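Local atomic coordinates of regulatory protein E2 (Bovine papillomavirus type 1, PDB entry 2JEX), a protein that helps initiate viral DNA replication by partnering the E1 protein at the origin and regulates viral transcription, here represented by its N-terminal transactivation domain. Residues A[71-75]-A[97-102]; A[11-15]-A[35-39]. The protein carries 1 engineered substitution. All coordinates share one frame; numbering follows the deposited sequence.

Contact 1 (A[71-75]-A[97-102]); sequences QAIEM and TSWDRY
Q71 packs over one face of the W99 indole, its amide tilted 28° from the ring plane and stacked over the rim. Its CG is a CH-pi donor, 3.5 Å from the centroid of the W99 six-membered ring and near the normal. Q71 OE1 and W99 NE1 are 3.3 Å apart, but the angle is too poor for a hydrogen bond. E74 splits its carboxylate between two ring edges: OE1 sits in the W99 plane, 3.5 Å from W99 CH2, while OE2 accepts the Y102 hydroxyl on its anti side, somewhat out of the carboxylate plane (E74 OE2 to Y102 OH, 2.8 Å). R108 forms a salt bridge to that same OE2, so this oxygen has two partners. M75 bends at chi2 (-56°) and chi3, carrying SD over the Y102 face, 4.1 Å from the centroid, and CE to within 3.2 Å of T97 O. T97 O, which M75 CE touches, accepts a hydrogen bond from the W33 indole N-H, and F110 meets the Y102 ring. With Met-aromatic contacts to both W99 (oblique) and Y102, the cluster joins helix 62-83 of the N-terminal helical bundle to the short helix 99-103 that precedes the beta-rich half of the transactivation domain.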
ATOM      1  N   GLN A  71      -9.276   0.776   8.548  1.00 67.97           N
ATOM      2  CA  GLN A  71      -8.329   0.377   7.501  1.00 66.41           C
ATOM      3  C   GLN A  71      -8.847  -0.847   6.755  1.00 67.14           C
ATOM      4  O   GLN A  71      -8.813  -0.904   5.531  1.00 67.67           O
ATOM      5  CB  GLN A  71      -6.968   0.071   8.117  1.00 65.53           C
ATOM      6  CG  GLN A  71      -6.289   1.299   8.761  1.00 64.59           C
ATOM      7  CD  GLN A  71      -4.904   0.995   9.328  1.00 67.39           C
ATOM      8  OE1 GLN A  71      -4.066   1.901   9.478  1.00 71.52           O
ATOM      9  NE2 GLN A  71      -4.655  -0.275   9.656  1.00 70.98           N
ATOM     10  N   ALA A  72      -9.357  -1.811   7.515  1.00 67.50           N
ATOM     11  CA  ALA A  72      -9.865  -3.060   6.975  1.00 67.04           C
ATOM     12  C   ALA A  72     -11.157  -2.855   6.188  1.00 67.18           C
ATOM     13  O   ALA A  72     -11.347  -3.485   5.159  1.00 68.18           O
ATOM     14  CB  ALA A  72     -10.044  -4.079   8.090  1.00 66.11           C
ATOM     15  N   ILE A  73     -12.035  -1.975   6.662  1.00 67.49           N
ATOM     16  CA  ILE A  73     -13.228  -1.573   5.899  1.00 67.45           C
ATOM     17  C   ILE A  73     -12.795  -1.054   4.512  1.00 68.52           C
ATOM     18  O   ILE A  73     -13.276  -1.538   3.475  1.00 67.92           O
ATOM     19  CB  ILE A  73     -14.066  -0.510   6.672  1.00 66.89           C
ATOM     20  CG1 ILE A  73     -14.790  -1.155   7.864  1.00 68.52           C
ATOM     21  CG2 ILE A  73     -15.078   0.177   5.768  1.00 66.06           C
ATOM     22  CD1 ILE A  73     -15.284  -0.173   8.956  1.00 66.83           C
ATOM     23  N   GLU A  74     -11.857  -0.100   4.519  1.00 68.87           N
ATOM     24  CA  GLU A  74     -11.323   0.511   3.302  1.00 69.97           C
ATOM     25  C   GLU A  74     -10.711  -0.499   2.330  1.00 70.47           C
ATOM     26  O   GLU A  74     -10.907  -0.389   1.110  1.00 70.35           O
ATOM     27  CB  GLU A  74     -10.296   1.594   3.638  1.00 69.41           C
ATOM     28  CG  GLU A  74      -9.740   2.278   2.414  1.00 68.61           C
ATOM     29  CD  GLU A  74      -8.973   3.539   2.728  1.00 72.56           C
ATOM     30  OE1 GLU A  74      -8.790   3.857   3.926  1.00 74.40           O
ATOM     31  OE2 GLU A  74      -8.547   4.214   1.764  1.00 70.22           O
ATOM     32  N   MET A  75      -9.964  -1.458   2.875  1.00 70.48           N
ATOM     33  CA  MET A  75      -9.362  -2.516   2.077  1.00 70.51           C
ATOM     34  C   MET A  75     -10.436  -3.438   1.508  1.00 70.71           C
ATOM     35  O   MET A  75     -10.470  -3.689   0.305  1.00 72.02           O
ATOM     36  CB  MET A  75      -8.322  -3.309   2.889  1.00 70.45           C
ATOM     37  CG  MET A  75      -7.078  -2.520   3.296  1.00 66.02           C
ATOM     38  SD  MET A  75      -6.144  -1.744   1.945  1.00 68.86           S
ATOM     39  CE  MET A  75      -5.043  -3.088   1.490  1.00 64.65           C
ATOM     40  N   THR A  97      -1.928  -6.797  -1.629  1.00 65.93           N
ATOM     41  CA  THR A  97      -3.178  -6.332  -1.047  1.00 65.37           C
ATOM     42  C   THR A  97      -3.011  -5.997   0.442  1.00 65.08           C
ATOM     43  O   THR A  97      -3.967  -6.086   1.222  1.00 64.77           O
ATOM     44  CB  THR A  97      -4.289  -7.378  -1.255  1.00 65.16           C
ATOM     45  OG1 THR A  97      -3.822  -8.661  -0.818  1.00 66.01           O
ATOM     46  CG2 THR A  97      -4.670  -7.470  -2.725  1.00 64.16           C
ATOM     47  N   SER A  98      -1.792  -5.612   0.823  1.00 64.68           N
ATOM     48  CA  SER A  98      -1.502  -5.200   2.194  1.00 65.07           C
ATOM     49  C   SER A  98      -1.634  -3.684   2.361  1.00 65.08           C
ATOM     50  O   SER A  98      -1.481  -2.922   1.406  1.00 64.74           O
ATOM     51  CB  SER A  98      -0.121  -5.694   2.644  1.00 64.48           C
ATOM     52  OG  SER A  98       0.913  -5.074   1.895  1.00 66.38           O
ATOM     53  N   TRP A  99      -1.940  -3.263   3.583  1.00 66.54           N
ATOM     54  CA  TRP A  99      -2.149  -1.852   3.909  1.00 68.03           C
ATOM     55  C   TRP A  99      -0.919  -0.982   3.646  1.00 67.84           C
ATOM     56  O   TRP A  99      -1.044   0.141   3.103  1.00 67.16           O
ATOM     57  CB  TRP A  99      -2.589  -1.722   5.367  1.00 69.60           C
ATOM     58  CG  TRP A  99      -2.772  -0.296   5.797  1.00 72.26           C
ATOM     59  CD1 TRP A  99      -1.835   0.485   6.477  1.00 68.69           C
ATOM     60  CD2 TRP A  99      -3.970   0.534   5.556  1.00 67.50           C
ATOM     61  NE1 TRP A  99      -2.379   1.743   6.696  1.00 66.38           N
ATOM     62  CE2 TRP A  99      -3.684   1.803   6.142  1.00 66.52           C
ATOM     63  CE3 TRP A  99      -5.270   0.316   4.922  1.00 67.97           C
ATOM     64  CZ2 TRP A  99      -4.646   2.869   6.110  1.00 69.18           C
ATOM     65  CZ3 TRP A  99      -6.207   1.380   4.921  1.00 71.01           C
ATOM     66  CH2 TRP A  99      -5.900   2.633   5.513  1.00 71.63           C
ATOM     67  N   ASP A 100       0.266  -1.506   3.991  1.00 68.07           N
ATOM     68  CA  ASP A 100       1.528  -0.792   3.748  1.00 68.77           C
ATOM     69  C   ASP A 100       1.788  -0.594   2.260  1.00 69.27           C
ATOM     70  O   ASP A 100       2.271   0.463   1.847  1.00 70.01           O
ATOM     71  CB  ASP A 100       2.716  -1.524   4.385  1.00 68.96           C
ATOM     72  CG  ASP A 100       2.709  -1.455   5.906  1.00 72.38           C
ATOM     73  OD1 ASP A 100       2.087  -0.520   6.469  1.00 79.96           O
ATOM     74  OD2 ASP A 100       3.332  -2.340   6.542  1.00 74.24           O
ATOM     75  N   ARG A 101       1.476  -1.600   1.450  1.00 68.74           N
ATOM     76  CA  ARG A 101       1.622  -1.443   0.010  1.00 68.78           C
ATOM     77  C   ARG A 101       0.669  -0.344  -0.476  1.00 68.17           C
ATOM     78  O   ARG A 101       1.062   0.537  -1.243  1.00 68.28           O
ATOM     79  CB  ARG A 101       1.356  -2.770  -0.712  1.00 69.09           C
ATOM     80  CG  ARG A 101       1.522  -2.719  -2.240  1.00 71.35           C
ATOM     81  CD  ARG A 101       2.978  -2.756  -2.684  1.00 68.98           C
ATOM     82  NE  ARG A 101       3.637  -4.013  -2.325  1.00 72.66           N
ATOM     83  CZ  ARG A 101       3.717  -5.088  -3.109  1.00 76.87           C
ATOM     84  NH1 ARG A 101       3.191  -5.089  -4.330  1.00 74.83           N
ATOM     85  NH2 ARG A 101       4.334  -6.175  -2.668  1.00 78.06           N
ATOM     86  N   TYR A 102      -0.574  -0.398   0.006  1.00 66.85           N
ATOM     87  CA  TYR A 102      -1.637   0.538  -0.372  1.00 65.28           C
ATOM     88  C   TYR A 102      -1.285   1.972   0.014  1.00 65.47           C
ATOM     89  O   TYR A 102      -1.670   2.934  -0.657  1.00 63.79           O
ATOM     90  CB  TYR A 102      -2.933   0.104   0.333  1.00 64.14           C
ATOM     91  CG  TYR A 102      -4.162   0.940   0.050  1.00 61.40           C
ATOM     92  CD1 TYR A 102      -4.733   0.986  -1.230  1.00 55.32           C
ATOM     93  CD2 TYR A 102      -4.785   1.651   1.070  1.00 61.87           C
ATOM     94  CE1 TYR A 102      -5.885   1.741  -1.483  1.00 49.61           C
ATOM     95  CE2 TYR A 102      -5.941   2.406   0.826  1.00 62.36           C
ATOM     96  CZ  TYR A 102      -6.476   2.449  -0.456  1.00 57.50           C
ATOM     97  OH  TYR A 102      -7.603   3.197  -0.686  1.00 57.91           O
TER

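Contact 2 (A[11-15]-A[35-39]); sequences AQETQ and AVRTE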
ATOM      1  N   ALA A  11     -12.693 -15.147  13.354  1.00 70.75           N
ATOM      2  CA  ALA A  11     -12.107 -14.030  12.618  1.00 69.48           C
ATOM      3  C   ALA A  11     -10.577 -14.004  12.691  1.00 69.40           C
ATOM      4  O   ALA A  11      -9.909 -13.678  11.701  1.00 69.16           O
ATOM      5  CB  ALA A  11     -12.684 -12.723  13.098  1.00 69.31           C
ATOM      6  N   GLN A  12     -10.032 -14.350  13.855  1.00 68.74           N
ATOM      7  CA  GLN A  12      -8.583 -14.442  14.044  1.00 68.84           C
ATOM      8  C   GLN A  12      -7.986 -15.679  13.365  1.00 69.03           C
ATOM      9  O   GLN A  12      -6.887 -15.623  12.803  1.00 68.81           O
ATOM     10  CB  GLN A  12      -8.242 -14.450  15.531  1.00 68.66           C
ATOM     11  CG  GLN A  12      -8.449 -13.117  16.206  1.00 69.18           C
ATOM     12  CD  GLN A  12      -8.508 -13.233  17.712  1.00 72.13           C
ATOM     13  OE1 GLN A  12      -8.972 -14.237  18.249  1.00 73.38           O
ATOM     14  NE2 GLN A  12      -8.044 -12.195  18.406  1.00 71.65           N
ATOM     15  N   GLU A  13      -8.724 -16.791  13.438  1.00 69.28           N
ATOM     16  CA  GLU A  13      -8.350 -18.057  12.809  1.00 69.22           C
ATOM     17  C   GLU A  13      -8.392 -17.964  11.283  1.00 68.87           C
ATOM     18  O   GLU A  13      -7.591 -18.599  10.602  1.00 69.31           O
ATOM     19  CB  GLU A  13      -9.286 -19.174  13.286  1.00 69.47           C
ATOM     20  CG  GLU A  13      -8.724 -20.585  13.174  1.00 70.60           C
ATOM     21  CD  GLU A  13      -7.946 -21.005  14.410  1.00 75.30           C
ATOM     22  OE1 GLU A  13      -8.322 -22.027  15.030  1.00 77.51           O
ATOM     23  OE2 GLU A  13      -6.969 -20.313  14.773  1.00 75.77           O
ATOM     24  N   THR A  14      -9.336 -17.186  10.759  1.00 68.76           N
ATOM     25  CA  THR A  14      -9.462 -16.939   9.320  1.00 68.77           C
ATOM     26  C   THR A  14      -8.238 -16.202   8.757  1.00 69.01           C
ATOM     27  O   THR A  14      -7.722 -16.568   7.692  1.00 69.27           O
ATOM     28  CB  THR A  14     -10.766 -16.166   8.989  1.00 68.56           C
ATOM     29  OG1 THR A  14     -11.895 -16.974   9.333  1.00 68.02           O
ATOM     30  CG2 THR A  14     -10.847 -15.835   7.511  1.00 68.91           C
ATOM     31  N   GLN A  15      -7.782 -15.178   9.480  1.00 69.20           N
ATOM     32  CA  GLN A  15      -6.580 -14.435   9.126  1.00 69.53           C
ATOM     33  C   GLN A  15      -5.364 -15.355   9.144  1.00 70.25           C
ATOM     34  O   GLN A  15      -4.561 -15.343   8.206  1.00 70.11           O
ATOM     35  CB  GLN A  15      -6.357 -13.270  10.092  1.00 69.69           C
ATOM     36  CG  GLN A  15      -7.336 -12.119   9.957  1.00 69.08           C
ATOM     37  CD  GLN A  15      -7.348 -11.233  11.191  1.00 69.33           C
ATOM     38  OE1 GLN A  15      -6.386 -10.512  11.473  1.00 68.45           O
ATOM     39  NE2 GLN A  15      -8.440 -11.285  11.936  1.00 68.94           N
ATOM     40  N   ALA A  35     -12.330 -10.345   7.670  1.00 68.77           N
ATOM     41  CA  ALA A  35     -12.048 -10.961   8.955  1.00 68.52           C
ATOM     42  C   ALA A  35     -11.259 -10.026   9.867  1.00 68.62           C
ATOM     43  O   ALA A  35     -11.449 -10.048  11.082  1.00 68.56           O
ATOM     44  CB  ALA A  35     -11.311 -12.271   8.762  1.00 68.82           C
ATOM     45  N   VAL A  36     -10.383  -9.206   9.283  1.00 68.63           N
ATOM     46  CA  VAL A  36      -9.673  -8.166  10.048  1.00 68.27           C
ATOM     47  C   VAL A  36     -10.679  -7.144  10.573  1.00 68.47           C
ATOM     48  O   VAL A  36     -10.598  -6.722  11.730  1.00 69.01           O
ATOM     49  CB  VAL A  36      -8.542  -7.460   9.238  1.00 68.47           C
ATOM     50  CG1 VAL A  36      -7.841  -6.396  10.102  1.00 66.64           C
ATOM     51  CG2 VAL A  36      -7.497  -8.472   8.731  1.00 67.12           C
ATOM     52  N   ARG A  37     -11.639  -6.791   9.717  1.00 68.34           N
ATOM     53  CA  ARG A  37     -12.726  -5.874  10.042  1.00 67.62           C
ATOM     54  C   ARG A  37     -13.565  -6.385  11.212  1.00 67.98           C
ATOM     55  O   ARG A  37     -13.787  -5.664  12.188  1.00 68.89           O
ATOM     56  CB  ARG A  37     -13.611  -5.688   8.816  1.00 67.04           C
ATOM     57  CG  ARG A  37     -14.858  -4.870   9.066  1.00 67.22           C
ATOM     58  CD  ARG A  37     -15.645  -4.691   7.790  1.00 67.56           C
ATOM     59  NE  ARG A  37     -16.811  -3.832   7.981  1.00 67.92           N
ATOM     60  CZ  ARG A  37     -17.571  -3.376   6.993  1.00 66.25           C
ATOM     61  NH1 ARG A  37     -17.294  -3.705   5.741  1.00 66.69           N
ATOM     62  NH2 ARG A  37     -18.616  -2.597   7.256  1.00 61.73           N
ATOM     63  N   THR A  38     -14.035  -7.625  11.087  1.00 67.54           N
ATOM     64  CA  THR A  38     -14.807  -8.295  12.118  1.00 67.22           C
ATOM     65  C   THR A  38     -14.052  -8.281  13.455  1.00 67.36           C
ATOM     66  O   THR A  38     -14.580  -7.775  14.433  1.00 67.62           O
ATOM     67  CB  THR A  38     -15.206  -9.732  11.667  1.00 67.84           C
ATOM     68  OG1 THR A  38     -15.883  -9.650  10.406  1.00 66.50           O
ATOM     69  CG2 THR A  38     -16.121 -10.428  12.696  1.00 63.94           C
ATOM     70  N   GLU A  39     -12.807  -8.767  13.475  1.00 67.43           N
ATOM     71  CA  GLU A  39     -12.000  -8.812  14.710  1.00 67.53           C
ATOM     72  C   GLU A  39     -11.909  -7.461  15.420  1.00 67.16           C
ATOM     73  O   GLU A  39     -12.182  -7.355  16.612  1.00 67.59           O
ATOM     74  CB  GLU A  39     -10.585  -9.352  14.443  1.00 67.23           C
ATOM     75  CG  GLU A  39      -9.664  -9.303  15.673  1.00 66.59           C
ATOM     76  CD  GLU A  39      -8.238  -9.767  15.391  1.00 68.15           C
ATOM     77  OE1 GLU A  39      -7.846  -9.856  14.209  1.00 71.82           O
ATOM     78  OE2 GLU A  39      -7.503 -10.048  16.358  1.00 67.95           O
TER
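Two antiparallel helices of the N-terminal three-helix bundle meet here, 4-21 and 26-48, joined by a short connection into a helical hairpin. The signed crossing angle of the two segments is -150°, and their axes approach to 8.5 Å. Small residues allow this spacing: the CA atoms of A11 and A35 are 4.8 Å apart, and each methyl points into the other helix. A35 CB sits 3.5 Å from A11 O and also touches the T14 methyl, while A11 CB reaches the A35 carbonyl and the backbone around E39, with T38 CG2 at its margin.

Beside the A11-A35 pair runs a polar cluster built on E39. Its CG stands anti to the backbone N (chi1 175°) and the chain continues extended, taking the carboxylate across to helix 4-21. There two glutamine amides donate to different oxygens. Q12 NE2 reaches E39 OE2 at 3.0 Å with an N-H...O angle of 155°; Q15 NE2 reaches E39 OE1 at 2.7 Å. In both cases the acceptor is close to the donor's amide plane, whereas the donor lies above the carboxylate plane. The Q12 amide is turned almost perpendicular to the carboxylate. Q12 CG adds a close contact, 3.2 Å from E39 OE2.

The Q15 amide is also fixed from its own helix, since NE2 makes a second hydrogen bond to A11 O at 2.8 Å, approaching that carbonyl from above its plane. Q15 OE1 lies against V36 CG2 (3.6 Å) and also close to E39 OE1, an acceptor with which it makes no hydrogen bond.

Contacts 1 and 2 share the three-helix bundle but lie at different distances from the centre of the chain: their centres are 14 Å apart, contact 1 about 6 Å and contact 2 about 20 Å from that point. Helix 26-48 connects them. Its far side from helix 4-21 packs on helix 62-83, with A72 CB 3.8 Å from V36 CG1 and 3.5 Å from R37 N, and I73 CG1 3.4 Å from R37 NE. R37 NH1 also bonds to Q76 OE1. W33 of the same helix touches M75 within contact 1. Contact 2 closes before contact 1 opens, so the two are in series along the chain.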